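Local coordinates for protein sulfite reductase [ferredoxin] (Mycobacterium tuberculosis, PDB 1ZJ8) that probably catalyses the ferredoxin-dependent reduction of sulfite to sulfide, using a siroheme and a [4Fe-4S] cluster, at residues Leu180-Ala185 with Ser224-Val229; Lys220-Gly225 with Asp235-Gly240; Val229-Asn234 with Asp251-Gly256; Ala265-Ala270 with Gly330-Pro335. All coordinates share one frame; numbering follows the deposited sequence.

How the interactions relate
All four contacts lie on or beside one mixed sheet of the siroheme-binding reductase and follow it from border to border. Interactions 1, 2 and 3 are buried; interaction 4 lies at the surface. Interaction 2 is the backbone ladder of two parallel strands, while interactions 1 and 3 hold successive halves of the loop joining them, the first through a serine-aspartate pair, the second through a histidine-tryptophan pair. Interaction 4 instead has an arginine bonded to one loop carbonyl, beside a backbone bond between two glycines. Asp251 of interaction 3 is salt-bridged to Arg267 of interaction 4, and Gln227 of interaction 1 bonds to Glu334. Interactions 2 and 3 approach the siroheme through Lys220 and Ile233.

Interaction 1. Residues Leu180-Ala185 with Ser224-Val229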
loop_
_atom_site.group_PDB
_atom_site.type_symbol
_atom_site.label_atom_id
_atom_site.label_comp_id
_atom_site.label_asym_id
_atom_site.label_seq_id
_atom_site.Cartn_x
_atom_site.Cartn_y
_atom_site.Cartn_z
ATOM N N LEU A 180 -4.926 0.245 7.557
ATOM C CA LEU A 180 -3.587 0.718 7.928
ATOM C C LEU A 180 -3.563 1.236 9.384
ATOM O O LEU A 180 -4.570 1.732 9.902
ATOM C CB LEU A 180 -3.088 1.777 6.939
ATOM C CG LEU A 180 -3.168 1.473 5.427
ATOM C CD1 LEU A 180 -2.556 2.626 4.608
ATOM C CD2 LEU A 180 -2.500 0.171 5.083
ATOM N N GLY A 181 -2.408 1.094 10.037
ATOM C CA GLY A 181 -2.190 1.665 11.371
ATOM C C GLY A 181 -0.780 2.203 11.576
ATOM O O GLY A 181 0.158 1.771 10.899
ATOM N N SER A 182 -0.628 3.147 12.508
ATOM C CA SER A 182 0.698 3.611 12.900
ATOM C C SER A 182 1.548 2.434 13.346
ATOM O O SER A 182 1.156 1.681 14.263
ATOM C CB SER A 182 0.639 4.599 14.060
ATOM O OG SER A 182 1.912 4.743 14.664
ATOM N N PRO A 183 2.713 2.266 12.712
ATOM C CA PRO A 183 3.716 1.316 13.162
ATOM C C PRO A 183 4.152 1.503 14.596
ATOM O O PRO A 183 4.850 0.640 15.111
ATOM C CB PRO A 183 4.919 1.628 12.254
ATOM C CG PRO A 183 4.360 2.196 11.063
ATOM C CD PRO A 183 3.142 2.963 11.493
ATOM N N LEU A 184 3.816 2.636 15.212
ATOM C CA LEU A 184 4.126 2.879 16.634
ATOM C C LEU A 184 2.877 3.151 17.446
ATOM O O LEU A 184 2.918 3.876 18.439
ATOM C CB LEU A 184 5.114 4.040 16.782
ATOM C CG LEU A 184 6.545 3.513 16.770
ATOM C CD1 LEU A 184 7.094 3.472 15.342
ATOM C CD2 LEU A 184 7.400 4.357 17.672
ATOM N N ALA A 185 1.768 2.556 17.030
ATOM C CA ALA A 185 0.519 2.724 17.739
ATOM C C ALA A 185 0.682 2.238 19.192
ATOM O O ALA A 185 1.093 1.094 19.427
ATOM C CB ALA A 185 -0.569 1.977 17.029
ATOM N N SER A 224 -4.920 6.114 12.385
ATOM C CA SER A 224 -3.714 6.376 13.191
ATOM C C SER A 224 -3.774 7.699 13.972
ATOM O O SER A 224 -4.343 8.673 13.505
ATOM C CB SER A 224 -2.461 6.362 12.289
ATOM O OG SER A 224 -1.273 6.764 12.967
ATOM N N GLY A 225 -3.158 7.721 15.152
ATOM C CA GLY A 225 -2.947 8.955 15.902
ATOM C C GLY A 225 -1.680 9.710 15.519
ATOM O O GLY A 225 -1.248 10.607 16.251
ATOM N N LEU A 226 -1.062 9.308 14.404
ATOM C CA LEU A 226 -0.031 10.094 13.684
ATOM C C LEU A 226 -0.421 10.154 12.208
ATOM O O LEU A 226 -1.197 9.336 11.744
ATOM C CB LEU A 226 1.357 9.428 13.773
ATOM C CG LEU A 226 2.127 9.436 15.088
ATOM C CD1 LEU A 226 3.426 8.632 14.948
ATOM C CD2 LEU A 226 2.414 10.859 15.525
ATOM N N GLN A 227 0.131 11.096 11.461
ATOM C CA GLN A 227 -0.022 11.094 9.996
ATOM C C GLN A 227 1.123 10.289 9.366
ATOM O O GLN A 227 1.965 10.866 8.692
ATOM C CB GLN A 227 -0.005 12.529 9.432
ATOM C CG GLN A 227 -1.135 13.472 9.898
ATOM C CD GLN A 227 -0.763 14.954 9.668
ATOM O OE1 GLN A 227 -0.570 15.375 8.529
ATOM N NE2 GLN A 227 -0.646 15.725 10.744
ATOM N N ASP A 228 1.156 8.973 9.621
ATOM C CA ASP A 228 2.189 8.067 9.068
ATOM C C ASP A 228 1.592 6.960 8.201
ATOM O O ASP A 228 2.215 5.920 8.000
ATOM C CB ASP A 228 3.038 7.458 10.190
ATOM C CG ASP A 228 2.211 6.714 11.224
ATOM O OD1 ASP A 228 1.028 6.409 10.957
ATOM O OD2 ASP A 228 2.746 6.459 12.321
ATOM N N VAL A 229 0.386 7.197 7.684
ATOM C CA VAL A 229 -0.390 6.186 6.951
ATOM C C VAL A 229 -0.976 6.709 5.621
ATOM O O VAL A 229 -2.010 6.237 5.144
ATOM C CB VAL A 229 -1.546 5.615 7.850
ATOM C CG1 VAL A 229 -0.993 4.883 9.069
ATOM C CG2 VAL A 229 -2.506 6.721 8.289
#
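Ser182 points its hydroxyl at the carboxylate of Asp228, and this polar pair carries the contact. Ser182 OG lies anti to its own backbone N (chi1 163°) and donates to Asp228 OD2 over 3.0 Å, meeting the syn lone pair of that oxygen, on the side of the other carboxylate oxygen. The same hydroxyl accepts from the main chain: Leu184 N reaches Ser182 OG at 2.9 Å, which makes the serine the head of an ST turn. One small group is thus gripped as donor and as acceptor. The buried carboxylate is shared too, since Asp228 OD2 also takes a hydrogen bond from His342. Pro183 meets Asp228 tip to tip, its ring carbon CD 3.6 Å from Asp228 OD2, while the second carboxylate oxygen, OD1, faces the CA of Ser182. Ser224 comes in beside this group, its hydroxyl turned to the CB of Ser182 and close to Leu226 O and Asp228 OD1.

Toward Leu180 the contact becomes apolar. Leu180 and Val229 turn their side chains toward one another, with Leu180 CB and Val229 CB 4.2 Å apart. Leu180 reaches on with CD1 to Val229 O, and Val229 lays CG1 against the backbone carbon of Gly181. The whole is an ST turn just beyond the C-terminal end of border strand 176-181, packed on the loop that leaves its parallel neighbour 219-224 in the siroheme-binding reductase fold.

Interaction 2. Residues Lys220-Gly225 with Asp235-Gly240. With SRM (siroheme), chain E.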
loop_
_atom_site.group_PDB
_atom_site.type_symbol
_atom_site.label_atom_id
_atom_site.label_comp_id
_atom_site.label_asym_id
_atom_site.label_seq_id
_atom_site.Cartn_x
_atom_site.Cartn_y
_atom_site.Cartn_z
ATOM N N LYS A 220 -10.086 1.009 0.704
ATOM C CA LYS A 220 -8.865 1.141 1.468
ATOM C C LYS A 220 -9.062 2.078 2.659
ATOM O O LYS A 220 -9.572 3.207 2.514
ATOM C CB LYS A 220 -7.743 1.674 0.563
ATOM C CG LYS A 220 -7.202 0.636 -0.384
ATOM C CD LYS A 220 -6.225 1.217 -1.400
ATOM C CE LYS A 220 -5.620 0.075 -2.234
ATOM N NZ LYS A 220 -4.938 0.495 -3.495
ATOM N N THR A 221 -8.583 1.621 3.813
ATOM C CA THR A 221 -8.796 2.315 5.063
ATOM C C THR A 221 -7.472 2.557 5.814
ATOM O O THR A 221 -6.581 1.682 5.857
ATOM C CB THR A 221 -9.800 1.528 5.931
ATOM O OG1 THR A 221 -11.072 1.503 5.270
ATOM C CG2 THR A 221 -9.967 2.150 7.304
ATOM N N ALA A 222 -7.372 3.745 6.421
ATOM C CA ALA A 222 -6.249 4.091 7.267
ATOM C C ALA A 222 -6.691 4.711 8.610
ATOM O O ALA A 222 -7.483 5.653 8.632
ATOM C CB ALA A 222 -5.362 5.028 6.523
ATOM N N ILE A 223 -6.161 4.188 9.724
ATOM C CA ILE A 223 -6.477 4.705 11.067
ATOM C C ILE A 223 -5.222 4.877 11.951
ATOM O O ILE A 223 -4.568 3.880 12.260
ATOM C CB ILE A 223 -7.469 3.772 11.782
ATOM C CG1 ILE A 223 -8.807 3.743 11.034
ATOM C CG2 ILE A 223 -7.695 4.228 13.221
ATOM C CD1 ILE A 223 -9.765 2.729 11.564
ATOM N N SER A 224 -4.920 6.114 12.385
ATOM C CA SER A 224 -3.714 6.376 13.191
ATOM C C SER A 224 -3.774 7.699 13.972
ATOM O O SER A 224 -4.343 8.673 13.505
ATOM C CB SER A 224 -2.461 6.362 12.289
ATOM O OG SER A 224 -1.273 6.764 12.967
ATOM N N GLY A 225 -3.158 7.721 15.152
ATOM C CA GLY A 225 -2.947 8.955 15.902
ATOM C C GLY A 225 -1.680 9.710 15.519
ATOM O O GLY A 225 -1.248 10.607 16.251
ATOM N N ASP A 235 -9.542 5.529 0.735
ATOM C CA ASP A 235 -10.981 5.756 0.561
ATOM C C ASP A 235 -11.589 6.387 1.790
ATOM O O ASP A 235 -12.523 7.177 1.686
ATOM C CB ASP A 235 -11.713 4.447 0.301
ATOM C CG ASP A 235 -11.308 3.815 -1.000
ATOM O OD1 ASP A 235 -11.732 4.336 -2.060
ATOM O OD2 ASP A 235 -10.553 2.810 -0.961
ATOM N N VAL A 236 -11.075 6.009 2.955
ATOM C CA VAL A 236 -11.568 6.538 4.231
ATOM C C VAL A 236 -10.417 6.575 5.245
ATOM O O VAL A 236 -9.626 5.641 5.323
ATOM C CB VAL A 236 -12.790 5.710 4.787
ATOM C CG1 VAL A 236 -12.400 4.272 5.114
ATOM C CG2 VAL A 236 -13.394 6.388 6.024
ATOM N N ALA A 237 -10.313 7.660 6.003
ATOM C CA ALA A 237 -9.231 7.793 6.973
ATOM C C ALA A 237 -9.694 8.427 8.292
ATOM O O ALA A 237 -10.478 9.388 8.301
ATOM C CB ALA A 237 -8.085 8.577 6.373
ATOM N N PHE A 238 -9.227 7.856 9.401
ATOM C CA PHE A 238 -9.468 8.413 10.729
ATOM C C PHE A 238 -8.105 8.790 11.315
ATOM O O PHE A 238 -7.316 7.915 11.681
ATOM C CB PHE A 238 -10.173 7.393 11.624
ATOM C CG PHE A 238 -11.544 6.988 11.143
ATOM C CD1 PHE A 238 -11.693 6.084 10.097
ATOM C CD2 PHE A 238 -12.683 7.478 11.765
ATOM C CE1 PHE A 238 -12.966 5.693 9.661
ATOM C CE2 PHE A 238 -13.944 7.096 11.344
ATOM C CZ PHE A 238 -14.087 6.198 10.287
ATOM N N ILE A 239 -7.812 10.083 11.373
ATOM C CA ILE A 239 -6.485 10.545 11.774
ATOM C C ILE A 239 -6.607 11.382 13.042
ATOM O O ILE A 239 -7.427 12.279 13.107
ATOM C CB ILE A 239 -5.802 11.345 10.627
ATOM C CG1 ILE A 239 -5.018 10.463 9.626
ATOM C CG2 ILE A 239 -4.779 12.306 11.205
ATOM C CD1 ILE A 239 -5.404 9.021 9.485
ATOM N N GLY A 240 -5.784 11.070 14.041
ATOM C CA GLY A 240 -5.835 11.703 15.370
ATOM C C GLY A 240 -5.831 13.224 15.412
ATOM O O GLY A 240 -5.160 13.865 14.605
HETATM FE FE SRM E . -2.215 -2.565 -5.987
HETATM C CHA SRM E . -3.603 -4.171 -8.664
HETATM C CHB SRM E . 0.474 -4.548 -6.210
HETATM C CHC SRM E . -0.920 -1.062 -3.408
HETATM C CHD SRM E . -3.524 0.432 -7.102
HETATM N NA SRM E . -1.761 -4.184 -7.069
HETATM C C1A SRM E . -2.498 -4.779 -8.032
HETATM C C2A SRM E . -2.035 -6.161 -8.381
HETATM C CMA SRM E . -2.863 -7.168 -7.644
HETATM C CDA SRM E . -1.965 -6.393 -9.865
HETATM C CEA SRM E . -3.027 -7.200 -10.540
HETATM O O3A SRM E . -4.190 -6.787 -10.517
HETATM O O4A SRM E . -2.753 -8.268 -11.108
HETATM C C3A SRM E . -0.642 -6.116 -7.854
HETATM C CAA SRM E . -0.180 -7.381 -7.213
HETATM C CBA SRM E . 0.448 -8.139 -8.353
HETATM C CCA SRM E . 1.574 -8.992 -7.870
HETATM O O1A SRM E . 2.350 -8.536 -7.002
HETATM O O2A SRM E . 1.690 -10.151 -8.339
HETATM C C4A SRM E . -0.637 -4.905 -6.984
HETATM N NB SRM E . -0.597 -2.882 -4.917
HETATM C C1B SRM E . 0.407 -3.747 -5.073
HETATM C C2B SRM E . 1.399 -3.785 -3.945
HETATM C CMB SRM E . 1.888 -5.161 -3.592
HETATM C CDB SRM E . 2.574 -2.964 -4.361
HETATM C CEB SRM E . 3.719 -2.848 -3.419
HETATM O O3B SRM E . 4.838 -3.351 -3.657
HETATM O O4B SRM E . 3.513 -2.232 -2.374
HETATM C C3B SRM E . 0.584 -3.082 -2.881
HETATM C CAB SRM E . -0.274 -4.062 -2.123
HETATM C CBB SRM E . -0.615 -3.565 -0.751
HETATM C CCB SRM E . -1.650 -4.450 -0.120
HETATM O O1B SRM E . -1.337 -5.274 0.736
HETATM O O2B SRM E . -2.836 -4.354 -0.419
HETATM C C4B SRM E . -0.362 -2.296 -3.746
HETATM N NC SRM E . -2.120 -0.709 -5.455
HETATM C C1C SRM E . -1.696 -0.279 -4.249
HETATM C C2C SRM E . -1.767 1.099 -4.093
HETATM C CDC SRM E . -1.168 1.971 -3.041
HETATM C CEC SRM E . -1.872 2.235 -1.768
HETATM O O3C SRM E . -2.900 1.584 -1.473
HETATM O O4C SRM E . -1.383 3.127 -1.059
HETATM C C3C SRM E . -2.470 1.494 -5.192
HETATM C CAC SRM E . -2.773 2.945 -5.374
HETATM C CBC SRM E . -3.771 3.637 -4.470
HETATM C CCC SRM E . -5.174 3.311 -4.951
HETATM O O1C SRM E . -5.647 2.151 -4.806
HETATM O O2C SRM E . -5.810 4.239 -5.512
HETATM C C4C SRM E . -2.730 0.389 -5.961
HETATM N ND SRM E . -3.608 -2.054 -7.365
HETATM C C1D SRM E . -3.817 -0.784 -7.745
HETATM C C2D SRM E . -4.425 -0.783 -9.015
HETATM C CAD SRM E . -5.350 0.328 -9.480
HETATM C CBD SRM E . -6.820 0.185 -9.238
HETATM C CCD SRM E . -7.812 1.273 -9.538
HETATM O O1D SRM E . -8.414 1.772 -8.561
HETATM O O2D SRM E . -8.021 1.663 -10.717
HETATM C C3D SRM E . -4.572 -2.110 -9.381
HETATM C CDD SRM E . -5.543 -2.621 -10.410
HETATM C CED SRM E . -7.025 -2.772 -10.142
HETATM O O3D SRM E . -7.479 -2.709 -8.999
HETATM O O4D SRM E . -7.827 -2.963 -11.067
HETATM C C4D SRM E . -4.065 -2.885 -8.350
#
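Lys220 and Asp235 meet near the N-terminal ends of the two strands, and Lys220 has the largest buried area of the contact. Its backbone N donates to Asp235 OD2, modelled at 2.5 Å, a length too short to be taken literally. That carboxylate oxygen is also salt-bridged to Arg301. The lysine chain, extended beyond CG, leads its end away, and Lys220 NZ lies 6.6 Å from Asp235 OD2, beside the siroheme carboxylates. A weak hydrogen bond from Lys220 NZ to siroheme O3C is indicated, although NZ is too close to another ligand oxygen for its position to be sure.

From here the backbones run almost exactly parallel, 6° apart, in a regular ladder. Ala222 is a worked example of the rule for parallel pairs, that one residue bonds to both neighbours of its bridge partner, here Ala237: its N donates to Val236 O at 3.1 Å, and its O accepts from Phe238 N at 2.9 Å. Ser224 repeats the scheme with Phe238 O and Gly240 N. Strands 219-224 and 236-243 are thus adjacent parallel members of a mixed sheet, connected by a loop without a regular alpha-helix.

Phe238 and Ile223 lie side by side on the face that also carries Thr221 and Val236, with Ile223 CG1 3.8 Å from Phe238 CD1. Helix 277-291 covers the phenyl ring through Val277, Val280 and Trp281, and Trp281 also bonds to Thr221 OG1.

Interaction 3. Residues Val229-Asn234 with Asp251-Gly256; sequences VAHEIN and DLWVGG
Gly256 and Asn234 bring the two backbones together: Gly256 N donates to Asn234 O over 3.0 Å, a weak bond because it is strongly bent, 124° at the hydrogen. Alongside it, the CA atoms of Ile233 and Gly256 lie 4.2 Å apart, a spacing open to Gly256 because it carries no side chain on the flank facing the loop. Gly255, at positive phi, turns the chain out of strand 249-254. Opposite, a short 3-10 segment at His231 and Glu232 is closed by Asn234 N bonding to His231 O at 2.9 Å.

The loop is the connection between parallel strands 219-224 and 236-243, and it folds back over the strand that follows them, antiparallel, in the same mixed sheet. At its end Ile233 touches the siroheme, while Asn234 OD1 is bonded to Arg141.

The side chains add an aromatic contact. His231 and Trp253 form a T-shaped (edge-to-face) pair with planes at 88°, the imidazole edge directed at the indole face. His231 CE1 stands over the centre of the indole, 3.6 Å from Trp253 CE2, and His231 ND1 is likewise 3.6 Å from Trp253 CD2. Glu232 places CG 4.0 Å from Trp253 CZ3, sets OE1 above a face of the imidazole and gives OE2 to Gly513 N. The indole is held in turn by its own strand: Trp253 NE1 donates to Asp251 OD2 at 3.0 Å, meeting it from above the carboxylate plane, and that oxygen is also salt-bridged to Arg267.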
loop_
_atom_site.group_PDB
_atom_site.type_symbol
_atom_site.label_atom_id
_atom_site.label_comp_id
_atom_site.label_asym_id
_atom_site.label_seq_id
_atom_site.Cartn_x
_atom_site.Cartn_y
_atom_site.Cartn_z
ATOM N N VAL A 229 0.386 7.197 7.684
ATOM C CA VAL A 229 -0.390 6.186 6.951
ATOM C C VAL A 229 -0.976 6.709 5.621
ATOM O O VAL A 229 -2.010 6.237 5.144
ATOM C CB VAL A 229 -1.546 5.615 7.850
ATOM C CG1 VAL A 229 -0.993 4.883 9.069
ATOM C CG2 VAL A 229 -2.506 6.721 8.289
ATOM N N ALA A 230 -0.309 7.667 5.004
ATOM C CA ALA A 230 -0.673 8.120 3.661
ATOM C C ALA A 230 -2.183 8.211 3.549
ATOM O O ALA A 230 -2.795 7.618 2.663
ATOM C CB ALA A 230 -0.101 7.164 2.596
ATOM N N HIS A 231 -2.791 8.946 4.464
ATOM C CA HIS A 231 -4.240 8.934 4.569
ATOM C C HIS A 231 -4.888 9.652 3.420
ATOM O O HIS A 231 -5.928 9.223 2.928
ATOM C CB HIS A 231 -4.691 9.555 5.874
ATOM C CG HIS A 231 -4.270 10.981 6.059
ATOM N ND1 HIS A 231 -5.147 12.038 5.927
ATOM C CD2 HIS A 231 -3.088 11.519 6.430
ATOM C CE1 HIS A 231 -4.515 13.166 6.191
ATOM N NE2 HIS A 231 -3.268 12.878 6.510
ATOM N N GLU A 232 -4.241 10.720 2.969
ATOM C CA GLU A 232 -4.767 11.568 1.924
ATOM C C GLU A 232 -5.190 10.798 0.669
ATOM O O GLU A 232 -5.980 11.309 -0.119
ATOM C CB GLU A 232 -3.728 12.644 1.580
ATOM C CG GLU A 232 -3.505 13.696 2.705
ATOM C CD GLU A 232 -2.142 13.613 3.418
ATOM O OE1 GLU A 232 -1.661 12.497 3.717
ATOM O OE2 GLU A 232 -1.564 14.694 3.699
ATOM N N ILE A 233 -4.687 9.576 0.489
ATOM C CA ILE A 233 -5.008 8.743 -0.693
ATOM C C ILE A 233 -5.726 7.412 -0.361
ATOM O O ILE A 233 -5.710 6.461 -1.155
ATOM C CB ILE A 233 -3.723 8.479 -1.518
ATOM C CG1 ILE A 233 -2.645 7.765 -0.671
ATOM C CG2 ILE A 233 -3.171 9.802 -2.076
ATOM C CD1 ILE A 233 -2.292 6.376 -1.157
ATOM N N ASN A 234 -6.354 7.346 0.810
ATOM C CA ASN A 234 -7.203 6.205 1.188
ATOM C C ASN A 234 -8.705 6.542 0.936
ATOM O O ASN A 234 -9.084 7.707 0.899
ATOM C CB ASN A 234 -6.941 5.825 2.670
ATOM C CG ASN A 234 -5.665 4.967 2.860
ATOM O OD1 ASN A 234 -5.707 3.759 2.707
ATOM N ND2 ASN A 234 -4.553 5.595 3.243
ATOM N N ASP A 251 -10.149 12.727 13.329
ATOM C CA ASP A 251 -10.707 13.529 12.246
ATOM C C ASP A 251 -10.975 12.623 11.025
ATOM O O ASP A 251 -10.167 11.757 10.691
ATOM C CB ASP A 251 -9.747 14.693 11.930
ATOM C CG ASP A 251 -10.129 15.456 10.687
ATOM O OD1 ASP A 251 -11.329 15.454 10.329
ATOM O OD2 ASP A 251 -9.222 16.058 10.057
ATOM N N LEU A 252 -12.122 12.812 10.380
ATOM C CA LEU A 252 -12.572 11.901 9.331
ATOM C C LEU A 252 -12.258 12.467 7.966
ATOM O O LEU A 252 -12.613 13.608 7.668
ATOM C CB LEU A 252 -14.075 11.652 9.449
ATOM C CG LEU A 252 -14.762 10.792 8.382
ATOM C CD1 LEU A 252 -14.046 9.479 8.163
ATOM C CD2 LEU A 252 -16.227 10.526 8.735
ATOM N N TRP A 253 -11.571 11.663 7.154
ATOM C CA TRP A 253 -11.267 11.973 5.771
ATOM C C TRP A 253 -11.924 10.915 4.880
ATOM O O TRP A 253 -12.047 9.742 5.271
ATOM C CB TRP A 253 -9.755 11.953 5.547
ATOM C CG TRP A 253 -9.004 13.082 6.179
ATOM C CD1 TRP A 253 -8.981 13.401 7.479
ATOM C CD2 TRP A 253 -8.155 14.030 5.515
ATOM N NE1 TRP A 253 -8.182 14.502 7.689
ATOM C CE2 TRP A 253 -7.652 14.900 6.500
ATOM C CE3 TRP A 253 -7.789 14.238 4.178
ATOM C CZ2 TRP A 253 -6.793 15.960 6.212
ATOM C CZ3 TRP A 253 -6.920 15.294 3.886
ATOM C CH2 TRP A 253 -6.433 16.142 4.908
ATOM N N VAL A 254 -12.309 11.333 3.673
ATOM C CA VAL A 254 -12.980 10.471 2.720
ATOM C C VAL A 254 -12.610 10.888 1.285
ATOM O O VAL A 254 -12.322 12.075 1.030
ATOM C CB VAL A 254 -14.516 10.532 2.972
ATOM C CG1 VAL A 254 -15.321 10.498 1.675
ATOM C CG2 VAL A 254 -14.954 9.395 3.908
ATOM N N GLY A 255 -12.605 9.912 0.363
ATOM C CA GLY A 255 -12.594 10.183 -1.099
ATOM C C GLY A 255 -11.275 10.077 -1.862
ATOM O O GLY A 255 -11.109 10.725 -2.895
ATOM N N GLY A 256 -10.351 9.239 -1.385
ATOM C CA GLY A 256 -8.968 9.223 -1.886
ATOM C C GLY A 256 -8.636 8.083 -2.816
ATOM O O GLY A 256 -9.331 7.072 -2.832
#

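Interaction 4. Residues Ala265-Ala270 with Gly330-Pro335; sequences AQRVGA and GPAPEP
Arg267 and Gly330 share one of the two hydrogen bonds of this surface contact. Arg267 NH2 donates to Gly330 O at 2.8 Å, from above the carbonyl plane, 56° out of it, in a fairly straight bond (151° at the hydrogen). The same nitrogen lies 3.2 Å from Pro331 O, yet the angle is too poor for that to be a second hydrogen bond. Another guanidinium donor is already engaged: NE is salt-bridged to Asp251 on the neighbouring strand, so the cation joins a carboxylate of the sheet to a carbonyl of the loop.

Gly330 is used at both ends. Its N donates to Gly269 O over 2.9 Å, again from above the carbonyl plane, while its O serves Arg267. This pairing sits just past strand 328-329, the last, outermost strand of the mixed sheet, which runs antiparallel to 266-272; Val268 and Ala270 bond with Leu252 on the other side of strand 266-272. The loop 330-335 therefore leaves the sheet border still fastened to its neighbour.

Beyond the bonds, the flat guanidinium is covered mainly by backbone. Ala332 N lies over the centre of one face, with Pro331 C toward the rim and Ala332 CB also over that face, and Gly269 N approaches the opposite face at 4.1 Å above the plane. The arginine chain bends at chi3 (47°), which sets NE, and Ala332 CB packs 3.3 Å from Arg267 CD. Farther along, Glu334 O accepts from Gln227 NE2, and Pro333 rests on Asp251 and Val241.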
loop_
_atom_site.group_PDB
_atom_site.type_symbol
_atom_site.label_atom_id
_atom_site.label_comp_id
_atom_site.label_asym_id
_atom_site.label_seq_id
_atom_site.Cartn_x
_atom_site.Cartn_y
_atom_site.Cartn_z
ATOM N N ALA A 265 -8.163 12.677 -0.881
ATOM C CA ALA A 265 -9.266 12.580 0.063
ATOM C C ALA A 265 -9.388 13.892 0.839
ATOM O O ALA A 265 -8.402 14.594 1.059
ATOM C CB ALA A 265 -9.082 11.380 1.017
ATOM N N GLN A 266 -10.624 14.206 1.233
ATOM C CA GLN A 266 -10.983 15.520 1.783
ATOM C C GLN A 266 -11.696 15.394 3.135
ATOM O O GLN A 266 -12.457 14.462 3.358
ATOM C CB GLN A 266 -11.894 16.246 0.802
ATOM C CG GLN A 266 -11.534 16.010 -0.667
ATOM C CD GLN A 266 -12.653 16.419 -1.586
ATOM O OE1 GLN A 266 -12.993 17.612 -1.689
ATOM N NE2 GLN A 266 -13.262 15.423 -2.245
ATOM N N ARG A 267 -11.447 16.360 4.011
ATOM C CA ARG A 267 -12.032 16.390 5.334
ATOM C C ARG A 267 -13.553 16.493 5.311
ATOM O O ARG A 267 -14.126 17.396 4.720
ATOM C CB ARG A 267 -11.496 17.593 6.108
ATOM C CG ARG A 267 -10.002 17.569 6.313
ATOM C CD ARG A 267 -9.567 18.365 7.521
ATOM N NE ARG A 267 -10.390 18.053 8.698
ATOM C CZ ARG A 267 -11.239 18.896 9.291
ATOM N NH1 ARG A 267 -11.424 20.123 8.829
ATOM N NH2 ARG A 267 -11.930 18.504 10.352
ATOM N N VAL A 268 -14.203 15.585 6.017
ATOM C CA VAL A 268 -15.638 15.659 6.214
ATOM C C VAL A 268 -15.988 16.815 7.171
ATOM O O VAL A 268 -17.128 17.287 7.191
ATOM C CB VAL A 268 -16.162 14.317 6.749
ATOM C CG1 VAL A 268 -17.661 14.397 7.040
ATOM C CG2 VAL A 268 -15.837 13.183 5.745
ATOM N N GLY A 269 -14.993 17.262 7.946
ATOM C CA GLY A 269 -15.155 18.338 8.927
ATOM C C GLY A 269 -15.577 17.839 10.301
ATOM O O GLY A 269 -16.040 18.634 11.133
ATOM N N ALA A 270 -15.359 16.540 10.548
ATOM C CA ALA A 270 -15.935 15.835 11.689
ATOM C C ALA A 270 -14.868 15.335 12.652
ATOM O O ALA A 270 -13.765 14.954 12.233
ATOM C CB ALA A 270 -16.778 14.654 11.204
ATOM N N GLY A 330 -15.263 19.257 13.878
ATOM C CA GLY A 330 -13.907 19.227 14.413
ATOM C C GLY A 330 -12.914 19.883 13.488
ATOM O O GLY A 330 -13.181 20.061 12.322
ATOM N N PRO A 331 -11.756 20.259 14.028
ATOM C CA PRO A 331 -10.660 20.782 13.220
ATOM C C PRO A 331 -9.802 19.725 12.532
ATOM O O PRO A 331 -9.878 18.520 12.835
ATOM C CB PRO A 331 -9.793 21.523 14.253
ATOM C CG PRO A 331 -9.983 20.768 15.514
ATOM C CD PRO A 331 -11.415 20.239 15.469
ATOM N N ALA A 332 -8.982 20.217 11.614
ATOM C CA ALA A 332 -7.925 19.455 10.992
ATOM C C ALA A 332 -6.693 19.573 11.869
ATOM O O ALA A 332 -6.507 20.569 12.545
ATOM C CB ALA A 332 -7.637 20.007 9.612
ATOM N N PRO A 333 -5.842 18.545 11.863
ATOM C CA PRO A 333 -4.562 18.663 12.563
ATOM C C PRO A 333 -3.559 19.335 11.656
ATOM O O PRO A 333 -3.723 19.278 10.440
ATOM C CB PRO A 333 -4.173 17.212 12.799
ATOM C CG PRO A 333 -4.750 16.490 11.616
ATOM C CD PRO A 333 -5.998 17.237 11.201
ATOM N N GLU A 334 -2.536 19.963 12.226
ATOM C CA GLU A 334 -1.511 20.639 11.416
ATOM C C GLU A 334 -0.827 19.630 10.511
ATOM O O GLU A 334 -0.176 18.707 11.005
ATOM C CB GLU A 334 -0.460 21.338 12.290
ATOM C CG GLU A 334 -0.983 22.575 13.019
ATOM C CD GLU A 334 -1.248 23.781 12.088
ATOM O OE1 GLU A 334 -2.375 24.366 12.110
ATOM O OE2 GLU A 334 -0.321 24.140 11.329
ATOM N N PRO A 335 -0.968 19.803 9.180
ATOM C CA PRO A 335 -0.323 18.836 8.285
ATOM C C PRO A 335 1.178 18.835 8.555
ATOM O O PRO A 335 1.741 19.889 8.794
ATOM C CB PRO A 335 -0.651 19.372 6.873
ATOM C CG PRO A 335 -1.818 20.327 7.048
ATOM C CD PRO A 335 -1.673 20.877 8.440
#